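Local coordinates for N-acetyltransferase domain-containing protein (Xanthomonas campestris pv. campestris, PDB 2OZH) that probably transfers an acyl group, most likely acetyl from acetyl-CoA, to an acceptor, as a putative acetyltransferase of the GNAT family, at the interface of chains A and B. Sequence-based numbering; all coordinates share one arbitrary frame. Chains: chain A/B, Hypothetical protein XCC2953.

Contact 1: the interface of chains A and B. Residues chain A 33, 37, 41, 61, 140; chain B 65, 67-68, 104.
A:Arg61 reaches from strand 55-64 of chain A to B:Asp65 and B:Thr68 in a loop of chain B. A:Arg61 NH1 forms a salt bridge and hydrogen bond to B:Asp65 OD2 (2.8 Å), meeting the anti side of the carboxylate, and the guanidinium and carboxylate planes are almost coplanar, 2° apart. A:Arg61 NH2 meets the hydroxyl B:Thr68 OG1 tip to tip in the guanidinium plane (3.2 Å), with a nearly straight bond. The arginine chain is extended through chi2 and bent at chi3 (66°), and A:Ala41 CB lies over one guanidinium face. Within chain B, B:Asp65 OD2 also accepts from B:Thr68 OG1 on its syn side (2.7 Å). B:Thr68 N reaches OD1 on the syn side and B:Ala67 N from above the plane, both on the same face, which should hold the carboxylate in place for the arginine. Water 1 joins the phenol A:Tyr140 OH (2.6 Å) to the carbonyl B:Ala67 O. Apolar contacts fill in around these bonds: B:Ala67 CB sits against helix 35-43 at A:Ala41, B:Thr68 CG2 meets A:Ile33 CD1 (4.0 Å), and B:Arg104 CD packs against A:Tyr140 CE2. The patch ties loops of one chain to a helix, a strand and the C-terminal segment of the other.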
ATOM      1  N   ILE A  33     -14.940   4.155  11.819  1.00 12.82           N
ATOM      2  CA  ILE A  33     -14.578   4.676  10.493  1.00 12.07           C
ATOM      3  C   ILE A  33     -15.820   5.294   9.817  1.00 12.76           C
ATOM      4  O   ILE A  33     -16.911   4.685   9.829  1.00 13.13           O
ATOM      5  CB  ILE A  33     -13.950   3.587   9.595  1.00 12.51           C
ATOM      6  CG1 ILE A  33     -13.392   4.218   8.305  1.00 13.21           C
ATOM      7  CG2 ILE A  33     -14.916   2.435   9.295  1.00 13.70           C
ATOM      8  CD1 ILE A  33     -12.540   3.304   7.487  1.00 13.80           C
ATOM      9  N   LEU A  37     -15.276   7.388   4.136  1.00 12.65           N
ATOM     10  CA  LEU A  37     -13.939   6.832   4.022  1.00 12.89           C
ATOM     11  C   LEU A  37     -13.997   5.394   3.569  1.00 12.32           C
ATOM     12  O   LEU A  37     -13.139   4.924   2.827  1.00 13.22           O
ATOM     13  CB  LEU A  37     -13.120   6.926   5.316  1.00 15.72           C
ATOM     14  CG  LEU A  37     -12.592   8.275   5.695  1.00 18.88           C
ATOM     15  CD1 LEU A  37     -11.578   8.099   6.827  1.00 16.59           C
ATOM     16  CD2 LEU A  37     -11.942   8.980   4.470  1.00 18.55           C
ATOM     17  N   ALA A  41     -12.184   4.327   0.215  1.00 11.01           N
ATOM     18  CA  ALA A  41     -11.205   3.262   0.293  1.00 11.04           C
ATOM     19  C   ALA A  41     -11.523   2.178  -0.708  1.00 11.01           C
ATOM     20  O   ALA A  41     -10.652   1.704  -1.445  1.00 11.90           O
ATOM     21  CB  ALA A  41     -11.186   2.669   1.708  1.00 12.51           C
ATOM     22  N   ARG A  61      -9.586  -6.799   1.409  1.00 10.66           N
ATOM     23  CA  ARG A  61      -9.278  -5.611   0.640  1.00 11.23           C
ATOM     24  C   ARG A  61      -7.776  -5.467   0.421  1.00 10.36           C
ATOM     25  O   ARG A  61      -7.007  -5.630   1.362  1.00 11.91           O
ATOM     26  CB  ARG A  61      -9.830  -4.355   1.318  1.00 11.84           C
ATOM     27  CG  ARG A  61      -9.700  -3.103   0.454  1.00 13.58           C
ATOM     28  CD  ARG A  61     -10.558  -1.972   0.973  1.00 11.72           C
ATOM     29  NE  ARG A  61     -10.145  -1.470   2.270  1.00 11.49           N
ATOM     30  CZ  ARG A  61      -9.298  -0.466   2.448  1.00 12.42           C
ATOM     31  NH1 ARG A  61      -8.664   0.081   1.423  1.00 12.36           N
ATOM     32  NH2 ARG A  61      -9.100   0.010   3.654  1.00 13.42           N
ATOM     33  N   TYR A 140     -10.238   7.402  14.365  1.00 15.42           N
ATOM     34  CA  TYR A 140     -11.630   7.756  14.063  1.00 15.28           C
ATOM     35  C   TYR A 140     -12.487   7.976  15.300  1.00 18.09           C
ATOM     36  O   TYR A 140     -13.613   8.447  15.186  1.00 18.40           O
ATOM     37  CB  TYR A 140     -12.318   6.679  13.197  1.00 15.63           C
ATOM     38  CG  TYR A 140     -11.500   6.266  11.999  1.00 13.45           C
ATOM     39  CD1 TYR A 140     -11.024   7.202  11.096  1.00 14.17           C
ATOM     40  CD2 TYR A 140     -11.196   4.928  11.781  1.00 13.53           C
ATOM     41  CE1 TYR A 140     -10.270   6.814  10.025  1.00 14.80           C
ATOM     42  CE2 TYR A 140     -10.432   4.533  10.704  1.00 14.29           C
ATOM     43  CZ  TYR A 140      -9.969   5.477   9.851  1.00 13.59           C
ATOM     44  OH  TYR A 140      -9.182   5.074   8.793  1.00 14.62           O
TER
ATOM     45  N   ASP B  65      -4.963   4.068  -0.925  1.00 10.21           N
ATOM     46  CA  ASP B  65      -6.395   4.113  -1.183  1.00  9.96           C
ATOM     47  C   ASP B  65      -6.979   5.516  -1.034  1.00  9.94           C
ATOM     48  O   ASP B  65      -8.182   5.682  -1.171  1.00 10.64           O
ATOM     49  CB  ASP B  65      -7.142   3.112  -0.322  1.00  9.77           C
ATOM     50  CG  ASP B  65      -7.093   3.423   1.136  1.00 10.10           C
ATOM     51  OD1 ASP B  65      -6.397   4.385   1.535  1.00 10.02           O
ATOM     52  OD2 ASP B  65      -7.792   2.701   1.891  1.00 11.32           O
ATOM     53  N   ALA B  67      -7.529   7.144   1.505  1.00 10.39           N
ATOM     54  CA  ALA B  67      -8.531   7.096   2.554  1.00  9.80           C
ATOM     55  C   ALA B  67      -8.042   6.611   3.904  1.00 10.76           C
ATOM     56  O   ALA B  67      -8.304   7.271   4.917  1.00 11.18           O
ATOM     57  CB  ALA B  67      -9.701   6.247   2.103  1.00 11.48           C
ATOM     58  N   THR B  68      -7.323   5.491   3.914  1.00 10.01           N
ATOM     59  CA  THR B  68      -6.911   4.833   5.143  1.00  9.82           C
ATOM     60  C   THR B  68      -5.417   4.498   5.238  1.00  9.99           C
ATOM     61  O   THR B  68      -4.905   4.398   6.339  1.00 10.38           O
ATOM     62  CB  THR B  68      -7.692   3.539   5.422  1.00 10.55           C
ATOM     63  OG1 THR B  68      -7.309   2.501   4.498  1.00 11.19           O
ATOM     64  CG2 THR B  68      -9.188   3.784   5.410  1.00 10.62           C
ATOM     65  N   ARG B 104      -4.873   6.592   8.472  1.00 11.63           N
ATOM     66  CA  ARG B 104      -4.585   5.831   9.667  0.50 11.95           C
ATOM     67  C   ARG B 104      -3.126   5.407   9.708  1.00 12.11           C
ATOM     68  O   ARG B 104      -2.475   5.439  10.765  1.00 12.33           O
ATOM     69  CB  ARG B 104      -5.484   4.606   9.700  0.50 12.65           C
ATOM     70  CG  ARG B 104      -5.461   3.949  11.015  0.50 10.41           C
ATOM     71  CD  ARG B 104      -6.765   3.243  11.232  0.50 12.73           C
ATOM     72  NE  ARG B 104      -6.582   2.490  12.438  0.50 20.94           N
ATOM     73  CZ  ARG B 104      -5.868   1.370  12.472  0.50 17.89           C
ATOM     74  NH1 ARG B 104      -5.342   0.867  11.356  0.50 27.16           N
ATOM     75  NH2 ARG B 104      -5.707   0.746  13.607  0.50 13.88           N
TER
HETATM   76  O   HOH W   1      -7.854   7.005   7.581  1.00 12.49           O

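Contact 2: the interface of chains A and B. Residues chain A 71, 108-110, 133, 135; chain B 104-105, 127, 130-131.
A:Tyr135 and B:Arg105 pair across an antiparallel beta bridge between strands 131-135 and 105-109 of two GNAT-family subunits. A second antiparallel bridge joins A:Ala109 to B:Leu131, and nearby A:Thr110 N donates to B:Ser130 O (2.8 Å). The B:Arg105 guanidinium lies over the centre of the A:Tyr135 ring as a cation-pi contact, CZ 3.8 Å from the ring centroid and the planes 19° apart. B:Arg104 runs alongside the tyrosine, whose CE1 edge points onto the face of its guanidinium, while B:Arg104 O lies in plane at the ring edge. B:Arg104 NH2 donates to the phenol A:Tyr135 OH (2.8 Å), a bent bond with the oxygen far out of the guanidinium plane. The tyrosine CG is anti to its backbone N (chi1 -176°), which carries the ring across to both arginines. B:Phe127 CE2 touches A:Tyr135 CE2 (3.7 Å), the side chains crossing at about a right angle. A salt bridge joins B:Arg105 NH1 to the syn side of A:Glu133 OE1 (2.8 Å), the charged planes 48° apart. Water 3, at the guanidinium edge, links B:Arg105 NE to A:Tyr71 OH, and water 2 links A:Glu133 OE2 to B:Phe127 N. B:Ser130 OG donates to B:Phe127 O (2.6 Å), which may steady 3-10 helix 128-130 before strand 131-135.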
ATOM      1  N   TYR A  71      -0.839  -4.359  -0.092  1.00 10.56           N
ATOM      2  CA  TYR A  71      -1.152  -4.367   1.328  1.00  9.78           C
ATOM      3  C   TYR A  71      -2.544  -4.963   1.494  1.00 10.49           C
ATOM      4  O   TYR A  71      -3.469  -4.532   0.819  1.00 11.95           O
ATOM      5  CB  TYR A  71      -1.111  -2.926   1.898  1.00 12.15           C
ATOM      6  CG  TYR A  71      -1.624  -2.796   3.309  1.00 14.39           C
ATOM      7  CD1 TYR A  71      -0.887  -3.226   4.394  1.00 22.20           C
ATOM      8  CD2 TYR A  71      -2.850  -2.268   3.525  1.00 17.02           C
ATOM      9  CE1 TYR A  71      -1.418  -3.109   5.699  1.00 19.98           C
ATOM     10  CE2 TYR A  71      -3.390  -2.161   4.808  1.00 22.88           C
ATOM     11  CZ  TYR A  71      -2.659  -2.572   5.858  1.00 18.78           C
ATOM     12  OH  TYR A  71      -3.244  -2.466   7.140  1.00 25.68           O
ATOM     13  N   LEU A 108       1.020  -7.002   5.482  1.00 11.17           N
ATOM     14  CA  LEU A 108      -0.200  -6.968   6.294  1.00 10.53           C
ATOM     15  C   LEU A 108       0.200  -6.744   7.753  1.00 11.99           C
ATOM     16  O   LEU A 108       1.361  -6.898   8.105  1.00 12.18           O
ATOM     17  CB  LEU A 108      -0.995  -8.252   6.139  1.00 12.37           C
ATOM     18  CG  LEU A 108      -0.377  -9.560   6.602  1.00 14.40           C
ATOM     19  CD1 LEU A 108      -0.477  -9.712   8.133  1.00 16.05           C
ATOM     20  CD2 LEU A 108      -1.071 -10.731   5.892  1.00 14.99           C
ATOM     21  N   ALA A 109      -0.789  -6.378   8.571  1.00 12.88           N
ATOM     22  CA  ALA A 109      -0.633  -6.346  10.035  1.00 13.37           C
ATOM     23  C   ALA A 109      -1.738  -7.168  10.668  1.00 14.18           C
ATOM     24  O   ALA A 109      -2.887  -7.015  10.253  1.00 16.26           O
ATOM     25  CB  ALA A 109      -0.720  -4.940  10.518  1.00 15.65           C
ATOM     26  N   THR A 110      -1.387  -7.991  11.657  1.00 14.07           N
ATOM     27  CA  THR A 110      -2.343  -8.875  12.330  1.00 15.79           C
ATOM     28  C   THR A 110      -2.059  -8.896  13.823  1.00 15.62           C
ATOM     29  O   THR A 110      -0.933  -9.083  14.222  1.00 17.13           O
ATOM     30  CB  THR A 110      -2.327 -10.327  11.734  1.00 17.24           C
ATOM     31  OG1 THR A 110      -3.287 -11.148  12.434  1.00 19.05           O
ATOM     32  CG2 THR A 110      -0.973 -10.967  11.811  1.00 19.86           C
ATOM     33  N   GLU A 133       6.602   4.038  10.165  1.00 10.85           N
ATOM     34  CA  GLU A 133       5.242   4.432   9.881  1.00 11.50           C
ATOM     35  C   GLU A 133       4.817   5.689  10.616  1.00 11.16           C
ATOM     36  O   GLU A 133       5.364   6.023  11.679  1.00 10.88           O
ATOM     37  CB  GLU A 133       4.271   3.304  10.231  1.00 11.83           C
ATOM     38  CG  GLU A 133       4.337   2.847  11.681  1.00 13.69           C
ATOM     39  CD  GLU A 133       3.479   1.608  11.994  1.00 13.26           C
ATOM     40  OE1 GLU A 133       2.928   0.957  11.068  1.00 15.65           O
ATOM     41  OE2 GLU A 133       3.363   1.289  13.194  1.00 12.69           O
ATOM     42  N   TYR A 135       1.505   6.102  12.238  1.00 12.50           N
ATOM     43  CA  TYR A 135       0.371   5.248  12.548  1.00 12.84           C
ATOM     44  C   TYR A 135      -0.384   5.781  13.743  1.00 12.65           C
ATOM     45  O   TYR A 135       0.211   5.970  14.794  1.00 13.95           O
ATOM     46  CB  TYR A 135       0.857   3.822  12.799  1.00 13.58           C
ATOM     47  CG  TYR A 135      -0.194   2.762  13.056  1.00 11.97           C
ATOM     48  CD1 TYR A 135      -1.424   2.827  12.483  1.00 13.02           C
ATOM     49  CD2 TYR A 135       0.107   1.642  13.806  1.00 14.71           C
ATOM     50  CE1 TYR A 135      -2.376   1.853  12.686  1.00 12.82           C
ATOM     51  CE2 TYR A 135      -0.850   0.636  14.011  1.00 16.37           C
ATOM     52  CZ  TYR A 135      -2.071   0.757  13.450  1.00 15.97           C
ATOM     53  OH  TYR A 135      -3.063  -0.207  13.620  1.00 19.94           O
TER
ATOM     54  N   ARG B 104      -4.873   6.592   8.472  1.00 11.63           N
ATOM     55  CA  ARG B 104      -4.585   5.831   9.667  0.50 11.95           C
ATOM     56  C   ARG B 104      -3.126   5.407   9.708  1.00 12.11           C
ATOM     57  O   ARG B 104      -2.475   5.439  10.765  1.00 12.33           O
ATOM     58  CB  ARG B 104      -5.484   4.606   9.700  0.50 12.65           C
ATOM     59  CG  ARG B 104      -5.461   3.949  11.015  0.50 10.41           C
ATOM     60  CD  ARG B 104      -6.765   3.243  11.232  0.50 12.73           C
ATOM     61  NE  ARG B 104      -6.582   2.490  12.438  0.50 20.94           N
ATOM     62  CZ  ARG B 104      -5.868   1.370  12.472  0.50 17.89           C
ATOM     63  NH1 ARG B 104      -5.342   0.867  11.356  0.50 27.16           N
ATOM     64  NH2 ARG B 104      -5.707   0.746  13.607  0.50 13.88           N
ATOM     65  N   ARG B 105      -2.600   4.984   8.549  1.00 11.34           N
ATOM     66  CA  ARG B 105      -1.231   4.481   8.477  1.00 11.06           C
ATOM     67  C   ARG B 105      -0.559   4.909   7.191  1.00 11.50           C
ATOM     68  O   ARG B 105      -1.124   4.723   6.096  1.00 12.00           O
ATOM     69  CB  ARG B 105      -1.211   2.958   8.543  1.00 13.95           C
ATOM     70  CG  ARG B 105       0.193   2.414   8.881  1.00 13.88           C
ATOM     71  CD  ARG B 105       0.313   0.934   8.712  1.00 18.11           C
ATOM     72  NE  ARG B 105      -0.664   0.134   9.437  1.00 14.61           N
ATOM     73  CZ  ARG B 105      -0.433  -0.674  10.470  1.00 14.71           C
ATOM     74  NH1 ARG B 105       0.751  -0.810  11.076  1.00 14.67           N
ATOM     75  NH2 ARG B 105      -1.454  -1.376  10.888  1.00 15.28           N
ATOM     76  N   PHE B 127       3.713  -1.643  16.769  1.00 10.83           N
ATOM     77  CA  PHE B 127       3.406  -3.023  17.087  1.00 10.89           C
ATOM     78  C   PHE B 127       4.162  -3.953  16.125  1.00 10.82           C
ATOM     79  O   PHE B 127       3.578  -4.597  15.242  1.00 11.35           O
ATOM     80  CB  PHE B 127       1.900  -3.276  16.995  1.00 11.94           C
ATOM     81  CG  PHE B 127       1.044  -2.189  17.627  1.00 13.95           C
ATOM     82  CD1 PHE B 127       1.271  -1.743  18.911  1.00 13.75           C
ATOM     83  CD2 PHE B 127       0.013  -1.615  16.913  1.00 14.08           C
ATOM     84  CE1 PHE B 127       0.491  -0.730  19.482  1.00 14.93           C
ATOM     85  CE2 PHE B 127      -0.768  -0.603  17.471  1.00 15.21           C
ATOM     86  CZ  PHE B 127      -0.527  -0.157  18.740  1.00 15.75           C
ATOM     87  N   SER B 130       3.109  -7.484  14.995  1.00 13.21           N
ATOM     88  CA  SER B 130       1.940  -7.645  14.155  1.00 12.47           C
ATOM     89  C   SER B 130       2.243  -7.719  12.666  1.00 12.93           C
ATOM     90  O   SER B 130       1.395  -8.119  11.861  1.00 13.61           O
ATOM     91  CB  SER B 130       0.964  -6.479  14.351  1.00 12.83           C
ATOM     92  OG  SER B 130       1.465  -5.236  13.835  1.00 12.76           O
ATOM     93  N   LEU B 131       3.425  -7.258  12.275  1.00 12.11           N
ATOM     94  CA  LEU B 131       3.714  -7.078  10.864  1.00 11.21           C
ATOM     95  C   LEU B 131       4.150  -8.380  10.205  1.00 12.48           C
ATOM     96  O   LEU B 131       4.953  -9.158  10.741  1.00 12.99           O
ATOM     97  CB  LEU B 131       4.805  -6.031  10.721  1.00 10.41           C
ATOM     98  CG  LEU B 131       4.461  -4.693  11.373  1.00 12.30           C
ATOM     99  CD1 LEU B 131       5.584  -3.679  11.106  1.00 15.04           C
ATOM    100  CD2 LEU B 131       3.131  -4.143  10.899  1.00 13.05           C
TER
HETATM  101  O   HOH W   2       2.740  -1.155  14.141  1.00 13.33           O
HETATM  102  O   HOH W   3      -3.090   0.020   8.193  1.00 22.45           O

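Contact 3: the interface of chains A and B. Residues chain A 105, 107, 123-126; chain B 131-133.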
ATOM      1  N   ARG A 105       6.767  -7.180  -2.708  1.00 11.34           N
ATOM      2  CA  ARG A 105       6.344  -7.176  -1.311  1.00 11.06           C
ATOM      3  C   ARG A 105       4.835  -7.163  -1.197  1.00 11.50           C
ATOM      4  O   ARG A 105       4.166  -6.326  -1.832  1.00 12.00           O
ATOM      5  CB  ARG A 105       6.889  -5.950  -0.585  1.00 13.95           C
ATOM      6  CG  ARG A 105       6.820  -6.110   0.948  1.00 13.88           C
ATOM      7  CD  ARG A 105       7.109  -4.845   1.690  1.00 18.11           C
ATOM      8  NE  ARG A 105       8.370  -4.196   1.363  1.00 14.61           N
ATOM      9  CZ  ARG A 105       9.437  -4.071   2.151  1.00 14.71           C
ATOM     10  NH1 ARG A 105       9.551  -4.620   3.365  1.00 14.67           N
ATOM     11  NH2 ARG A 105      10.418  -3.348   1.677  1.00 15.28           N
ATOM     12  N   SER A 107       2.322  -6.972   2.078  1.00 10.70           N
ATOM     13  CA  SER A 107       2.378  -6.684   3.514  0.60 10.05           C
ATOM     14  C   SER A 107       1.008  -6.752   4.180  1.00 11.42           C
ATOM     15  O   SER A 107      -0.012  -6.567   3.531  1.00 11.67           O
ATOM     16  CB  SER A 107       2.918  -5.272   3.719  0.60 11.28           C
ATOM     17  OG  SER A 107       4.235  -5.136   3.181  0.60 11.25           O
ATOM     18  N   THR A 123       5.621 -14.018   6.371  1.00 12.54           N
ATOM     19  CA  THR A 123       6.615 -14.206   7.415  1.00 12.69           C
ATOM     20  C   THR A 123       6.738 -12.934   8.245  1.00 12.85           C
ATOM     21  O   THR A 123       6.373 -11.855   7.784  1.00 11.63           O
ATOM     22  CB  THR A 123       8.022 -14.513   6.812  1.00 13.68           C
ATOM     23  OG1 THR A 123       8.489 -13.373   6.069  1.00 13.24           O
ATOM     24  CG2 THR A 123       7.975 -15.719   5.911  1.00 15.38           C
ATOM     25  N   PRO A 124       7.373 -13.019   9.420  1.00 13.47           N
ATOM     26  CA  PRO A 124       7.794 -11.762  10.042  1.00 12.59           C
ATOM     27  C   PRO A 124       8.704 -10.997   9.072  1.00 12.42           C
ATOM     28  O   PRO A 124       9.335 -11.599   8.204  1.00 12.67           O
ATOM     29  CB  PRO A 124       8.569 -12.218  11.287  1.00 14.95           C
ATOM     30  CG  PRO A 124       8.094 -13.625  11.540  1.00 20.88           C
ATOM     31  CD  PRO A 124       7.757 -14.208  10.197  1.00 17.05           C
ATOM     32  N   PRO A 125       8.800  -9.676   9.222  1.00 10.91           N
ATOM     33  CA  PRO A 125       9.636  -8.968   8.284  1.00 10.48           C
ATOM     34  C   PRO A 125      11.060  -9.392   8.250  1.00 10.97           C
ATOM     35  O   PRO A 125      11.668  -9.733   9.282  1.00 11.69           O
ATOM     36  CB  PRO A 125       9.519  -7.518   8.735  1.00 12.26           C
ATOM     37  CG  PRO A 125       8.190  -7.465   9.448  1.00 13.64           C
ATOM     38  CD  PRO A 125       8.166  -8.756  10.181  1.00 12.90           C
ATOM     39  N   LEU A 126      11.627  -9.373   7.044  1.00 11.67           N
ATOM     40  CA  LEU A 126      13.009  -9.743   6.893  1.00 11.80           C
ATOM     41  C   LEU A 126      13.926  -8.771   7.611  1.00 12.96           C
ATOM     42  O   LEU A 126      14.963  -9.177   8.192  1.00 13.15           O
ATOM     43  CB  LEU A 126      13.400  -9.805   5.425  1.00 12.24           C
ATOM     44  CG  LEU A 126      12.660 -10.877   4.621  1.00 19.09           C
ATOM     45  CD1 LEU A 126      13.225 -10.910   3.204  1.00 17.57           C
ATOM     46  CD2 LEU A 126      12.728 -12.253   5.280  1.00 26.52           C
TER
ATOM     47  N   LEU B 131       3.425  -7.258  12.275  1.00 12.11           N
ATOM     48  CA  LEU B 131       3.714  -7.078  10.864  1.00 11.21           C
ATOM     49  C   LEU B 131       4.150  -8.380  10.205  1.00 12.48           C
ATOM     50  O   LEU B 131       4.953  -9.158  10.741  1.00 12.99           O
ATOM     51  CB  LEU B 131       4.805  -6.031  10.721  1.00 10.41           C
ATOM     52  CG  LEU B 131       4.461  -4.693  11.373  1.00 12.30           C
ATOM     53  CD1 LEU B 131       5.584  -3.679  11.106  1.00 15.04           C
ATOM     54  CD2 LEU B 131       3.131  -4.143  10.899  1.00 13.05           C
HETATM   55  N   MSE B 132       3.639  -8.629   9.001  1.00 11.24           N
HETATM   56  CA  MSE B 132       4.067  -9.771   8.207  1.00 12.79           C
HETATM   57  C   MSE B 132       4.155  -9.372   6.765  1.00 12.53           C
HETATM   58  O   MSE B 132       3.563  -8.380   6.330  1.00 12.51           O
HETATM   59  CB  MSE B 132       3.092 -10.912   8.329  1.00 15.14           C
HETATM   60  CG  MSE B 132       2.766 -11.287   9.745  1.00 12.86           C
HETATM   61 SE   MSE B 132       1.752 -12.948   9.859  0.75 24.04          SE
HETATM   62  CE  MSE B 132       3.124 -14.155   9.575  1.00 17.14           C
ATOM     63  N   GLU B 133       4.946 -10.124   6.021  1.00 10.85           N
ATOM     64  CA  GLU B 133       5.094  -9.879   4.606  1.00 11.50           C
ATOM     65  C   GLU B 133       5.483 -11.118   3.821  1.00 11.16           C
ATOM     66  O   GLU B 133       6.084 -12.057   4.366  1.00 10.88           O
ATOM     67  CB  GLU B 133       6.135  -8.789   4.354  1.00 11.83           C
ATOM     68  CG  GLU B 133       7.512  -9.092   4.926  1.00 13.69           C
ATOM     69  CD  GLU B 133       8.514  -7.929   4.816  1.00 13.26           C
ATOM     70  OE1 GLU B 133       8.136  -6.789   4.440  1.00 15.65           O
ATOM     71  OE2 GLU B 133       9.700  -8.174   5.115  1.00 12.69           O
TER
HETATM   72  O   HOH W   4       8.752 -13.078   3.155  1.00 16.14           O
HETATM   73  O   HOH W   5       6.119  -5.181   5.194  1.00 19.97           O
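The B:Glu133 carboxylate has A:Pro125 CA above one face, offset toward B:Glu133 OE2 (3.3 Å), with A:Arg105 NH1 near its plane at the OE1 edge and A:Leu126 N at the OE2 end. The arginine–glutamate pair of contact 2 recurs here with the chains exchanged. B:Glu133 OE2 takes A:Leu126 N on its anti side (3.0 Å), so both ends of the carboxylate are gripped. Water 5 also joins OE1 to the hydroxyl A:Ser107 OG. B:Glu133 CG lies between its backbone N and carbonyl carbon (chi1 58°), and the chain beyond is extended, carrying the carboxylate out to these partners. The backbone of B:Glu133 forms antiparallel bridges with both A:Ser107 and A:Thr123: B:Glu133 N donates to A:Thr123 O (2.9 Å), and A:Thr123 N returns a bond to B:Glu133 O (2.8 Å). The hydroxyl A:Thr123 OG1 is shared between A:Pro124 O (2.9 Å) and, on the face opposite the N-H, the more distant B:Glu133 O (3.2 Å). Water 4 also links A:Thr123 OG1 to B:Glu133 O. An apolar contact flanks the pairing, A:Pro125 CG meeting B:Leu131 CB (3.9 Å) with the side chains crossing at about a right angle. The site inserts strand 131-135 of one chain between strand 105-109 and segment 123-126 of the other.

Contacts 2 and 3 are neighbours, the centres of their C-alpha atoms about 10 Å apart, and share B:Leu131; contacts 1 and 2 lie about 13 Å apart and share B:Arg104. Contact 1 is about 21 Å from contact 3, with contact 2 bridging them. Both copies of strand 131-135 enter contact 2, and that of chain B continues into contact 3, each with strand 105-109 of the other chain as its partner, reflecting the two-fold symmetry. Reciprocal strand exchange joins the sheets, while contact 1 adds side-chain contacts at the flank, consistent with a dimer, though the structure alone does not show the oligomer in solution.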